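Local coordinates for protein cadherin-23 (Mus musculus, PDB 5UZ8) that probably mediates calcium-dependent adhesion in mechanotransduction for hearing, through extracellular cadherin repeats whose calcium sites lie at the linkers, at residues Ala297-Gly300 with Pro304-Gly307. Sequence-based numbering, arbitrary orientation.
Sequences ATDG and PLWG. With CA (calcium ion), chain E.
Asp-299 holds CG between its backbone N and carbonyl carbon (chi1 68°), a rotation that carries OD1 to the backbone N of Leu-305; Leu-305, with CG beside its own N (chi1 -56°), runs alongside it, pointing the same way. The two meet at the calcium-proximal end of the beta hairpin made by strands 290-298 and 306-316 of a cadherin repeat. Backbone and side chain of Asp-299 together clasp Leu-305: Asp-299 N gives a hydrogen bond to Leu-305 O (2.9 Å), while Leu-305 N returns one to Asp-299 OD1 (2.9 Å), nearly straight but reaching the oxygen from above the carboxylate plane, 49° out of it. OD1 also accepts Gly-301 N from the turn, and this double grip should fix the rotation of the carboxylate. Its other oxygen, OD2, binds the calcium ion at 2.4 Å, in a site completed by Asn-217, Cys-219, Asp-249, Asp-251 and Asn-255. Further along the hairpin, Ala-297 and Gly-307 form an antiparallel hydrogen-bonded pair, N to O in both directions, with the methyl of Ala-297 packed on Pro-221, Phe-223 and Ala-247. Between these bonds, Thr-298 and Trp-306 make a non-hydrogen-bonded pair, their CA atoms 4.3 Å apart. The indole leads away from Thr-298 to a cation-pi contact with Arg-220, which also donates through NE to Trp-306 O. On the face bearing these two residues, the methyl branch of Thr-298 lies beside the proline ring, CG2 at 3.6 Å from Pro-304 CB.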
# COMPACT_ATOMS: atom_id res chain seq x y z
N ALA A 297 25.30 -32.90 14.89
CA ALA A 297 24.98 -32.26 13.61
C ALA A 297 25.17 -30.77 13.84
O ALA A 297 24.65 -30.25 14.80
CB ALA A 297 23.55 -32.54 13.18
N THR A 298 25.95 -30.11 12.99
CA THR A 298 26.24 -28.69 13.14
C THR A 298 25.82 -27.98 11.85
O THR A 298 26.16 -28.44 10.75
CB THR A 298 27.75 -28.48 13.38
OG1 THR A 298 28.15 -29.22 14.54
CG2 THR A 298 28.11 -27.04 13.56
N ASP A 299 25.11 -26.85 11.97
CA ASP A 299 24.70 -26.12 10.80
C ASP A 299 25.81 -25.18 10.32
O ASP A 299 26.91 -25.12 10.92
CB ASP A 299 23.34 -25.43 11.00
CG ASP A 299 23.36 -24.28 12.00
OD1 ASP A 299 24.41 -23.64 12.24
OD2 ASP A 299 22.26 -23.99 12.54
N GLY A 300 25.53 -24.50 9.21
CA GLY A 300 26.48 -23.57 8.60
C GLY A 300 26.29 -22.12 8.96
O GLY A 300 26.80 -21.24 8.25
N PRO A 304 27.90 -21.27 14.25
CA PRO A 304 27.00 -22.38 14.01
C PRO A 304 26.25 -22.86 15.26
O PRO A 304 26.74 -22.68 16.38
CB PRO A 304 27.92 -23.47 13.53
CG PRO A 304 29.24 -23.14 14.05
CD PRO A 304 29.31 -21.65 14.08
N LEU A 305 25.11 -23.50 15.02
CA LEU A 305 24.32 -24.18 16.05
C LEU A 305 24.49 -25.69 15.88
O LEU A 305 24.62 -26.18 14.75
CB LEU A 305 22.84 -23.85 15.96
CG LEU A 305 22.50 -22.35 16.01
CD1 LEU A 305 21.02 -22.08 15.79
CD2 LEU A 305 23.03 -21.79 17.33
N TRP A 306 24.49 -26.39 17.00
CA TRP A 306 24.56 -27.86 17.01
C TRP A 306 23.37 -28.53 17.72
O TRP A 306 22.66 -27.92 18.53
CB TRP A 306 25.87 -28.33 17.71
CG TRP A 306 25.97 -27.88 19.12
CD1 TRP A 306 26.52 -26.70 19.56
CD2 TRP A 306 25.49 -28.55 20.29
NE1 TRP A 306 26.38 -26.59 20.91
CE2 TRP A 306 25.78 -27.72 21.39
CE3 TRP A 306 24.81 -29.76 20.51
CZ2 TRP A 306 25.43 -28.05 22.70
CZ3 TRP A 306 24.49 -30.11 21.84
CH2 TRP A 306 24.79 -29.25 22.91
N GLY A 307 23.19 -29.82 17.38
CA GLY A 307 22.28 -30.70 18.06
C GLY A 307 22.96 -32.06 18.13
O GLY A 307 23.82 -32.37 17.30
CA CA E . 20.08 -23.63 11.75